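Side-chain contact in serine protease pet (PDB 4OM9), which is a secreted autotransporter enterotoxin of enteroaggregative Escherichia coli that probably cleaves host proteins such as alpha-fodrin with its serine protease domain: residues Asn628-Ala632 / Gly633-Arg637. Numbering follows the deposited sequence.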
loop_
_atom_site.group_PDB
_atom_site.type_symbol
_atom_site.label_atom_id
_atom_site.label_comp_id
_atom_site.label_asym_id
_atom_site.label_seq_id
_atom_site.Cartn_x
_atom_site.Cartn_y
_atom_site.Cartn_z
ATOM N N ASN A 628 -11.364 -11.056 10.049
ATOM C CA ASN A 628 -10.709 -11.233 11.340
ATOM C C ASN A 628 -11.653 -11.143 12.550
ATOM O O ASN A 628 -11.321 -11.615 13.637
ATOM C CB ASN A 628 -9.600 -10.189 11.506
ATOM C CG ASN A 628 -8.483 -10.346 10.484
ATOM O OD1 ASN A 628 -8.378 -9.560 9.547
ATOM N ND2 ASN A 628 -7.631 -11.352 10.677
ATOM N N ILE A 629 -12.817 -10.527 12.373
ATOM C CA ILE A 629 -13.743 -10.403 13.476
ATOM C C ILE A 629 -14.726 -11.576 13.538
ATOM O O ILE A 629 -15.342 -11.946 12.515
ATOM C CB ILE A 629 -14.539 -9.093 13.401
ATOM C CG1 ILE A 629 -13.597 -7.886 13.264
ATOM C CG2 ILE A 629 -15.461 -8.955 14.613
ATOM C CD1 ILE A 629 -12.506 -7.798 14.335
ATOM N N THR A 630 -14.876 -12.145 14.738
ATOM C CA THR A 630 -15.714 -13.329 14.936
ATOM C C THR A 630 -16.750 -13.166 16.035
ATOM O O THR A 630 -16.943 -12.071 16.567
ATOM C CB THR A 630 -14.870 -14.546 15.256
ATOM O OG1 THR A 630 -14.000 -14.238 16.344
ATOM C CG2 THR A 630 -14.016 -14.913 14.049
ATOM N N GLY A 631 -17.446 -14.258 16.347
ATOM C CA GLY A 631 -18.484 -14.244 17.368
ATOM C C GLY A 631 -19.547 -13.171 17.208
ATOM O O GLY A 631 -20.151 -13.014 16.155
ATOM N N ALA A 632 -19.769 -12.426 18.276
ATOM C CA ALA A 632 -20.689 -11.309 18.286
ATOM C C ALA A 632 -20.014 -10.041 17.807
ATOM O O ALA A 632 -20.610 -8.971 17.851
ATOM C CB ALA A 632 -21.228 -11.105 19.681
ATOM N N GLY A 633 -18.752 -10.148 17.391
ATOM C CA GLY A 633 -18.012 -8.986 16.920
ATOM C C GLY A 633 -17.042 -8.379 17.926
ATOM O O GLY A 633 -16.673 -7.211 17.842
ATOM N N PHE A 634 -16.618 -9.192 18.875
ATOM C CA PHE A 634 -15.769 -8.726 19.981
ATOM C C PHE A 634 -14.695 -9.748 20.232
ATOM O O PHE A 634 -14.181 -9.867 21.325
ATOM C CB PHE A 634 -16.598 -8.517 21.243
ATOM C CG PHE A 634 -17.837 -7.698 21.018
ATOM C CD1 PHE A 634 -17.742 -6.350 20.728
ATOM C CD2 PHE A 634 -19.092 -8.268 21.114
ATOM C CE1 PHE A 634 -18.868 -5.588 20.534
ATOM C CE2 PHE A 634 -20.222 -7.511 20.920
ATOM C CZ PHE A 634 -20.110 -6.170 20.623
ATOM N N THR A 635 -14.438 -10.547 19.216
ATOM C CA THR A 635 -13.364 -11.511 19.260
ATOM C C THR A 635 -12.607 -11.399 17.937
ATOM O O THR A 635 -13.191 -11.074 16.899
ATOM C CB THR A 635 -13.911 -12.933 19.510
ATOM O OG1 THR A 635 -14.236 -13.062 20.901
ATOM C CG2 THR A 635 -12.865 -13.985 19.169
ATOM N N PHE A 636 -11.309 -11.643 17.986
ATOM C CA PHE A 636 -10.426 -11.410 16.855
ATOM C C PHE A 636 -9.570 -12.629 16.605
ATOM O O PHE A 636 -9.046 -13.227 17.545
ATOM C CB PHE A 636 -9.564 -10.190 17.132
ATOM C CG PHE A 636 -8.496 -9.941 16.120
ATOM C CD1 PHE A 636 -8.754 -9.179 14.988
ATOM C CD2 PHE A 636 -7.217 -10.434 16.323
ATOM C CE1 PHE A 636 -7.745 -8.925 14.080
ATOM C CE2 PHE A 636 -6.206 -10.187 15.410
ATOM C CZ PHE A 636 -6.464 -9.433 14.293
ATOM N N ARG A 637 -9.443 -12.985 15.331
ATOM C CA ARG A 637 -8.653 -14.129 14.898
ATOM C C ARG A 637 -7.581 -13.646 13.917
ATOM O O ARG A 637 -7.802 -12.691 13.160
ATOM C CB ARG A 637 -9.564 -15.194 14.256
ATOM C CG ARG A 637 -9.673 -15.092 12.723
ATOM C CD ARG A 637 -11.085 -15.054 12.133
ATOM N NE ARG A 637 -11.634 -16.381 11.861
ATOM C CZ ARG A 637 -12.619 -16.639 10.998
ATOM N NH1 ARG A 637 -13.167 -15.672 10.274
ATOM N NH2 ARG A 637 -13.046 -17.882 10.847
HETATM O O HOH W 1 -17.593 -11.891 19.961
#
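Asn628 and Phe636 run alongside each other, pointing the same way, with CB of Asn628 3.4 Å from CE1 of Phe636 and the amide and ring planes 24° apart. The amide is held at its end: ND2 of Asn628 donates to O of Arg637 at 2.8 Å, the acceptor lying close to the amide plane, and to OD2 of Asp622, so two bonds fix its rotation. Beside it, N of Arg637 donates to O of Asn628 at 2.9 Å, in the carbonyl plane, tying the two ends of the hairpin together. Ile629 occupies the same face as Phe636; its CD1 meets the ring edge near the plane at CD1 of Phe636 (4.1 Å), while its CG2, placed anti to the backbone N, presses on CA of Gly633 at 3.4 Å, closer than usual for two carbons. This face of the hairpin of strands 629-630 and 635-636, a short excursion from the beta-helix of the passenger domain, packs on Thr425, Thr446 and Tyr419, whose ring meets that of Phe636. A type II' turn, closed by the bond from N of Gly633 to O of Thr630, links the strands, with Gly631 supplying the positive phi (52°) at its first central position. The other face is more open: Thr635 is exposed and Thr630 partly so. N of Thr630 bonds O of Thr635 at 2.9 Å, nearly straight but from above the carbonyl plane, and OG1 of Thr630 adds a weak bond to that oxygen. CG2 of Thr630 sits over one guanidinium face of Arg637, off its centre, while NH1 of Arg637 bonds O of Lys627. At the exposed turn, one water accepts from N of Ala632 and N of Phe634.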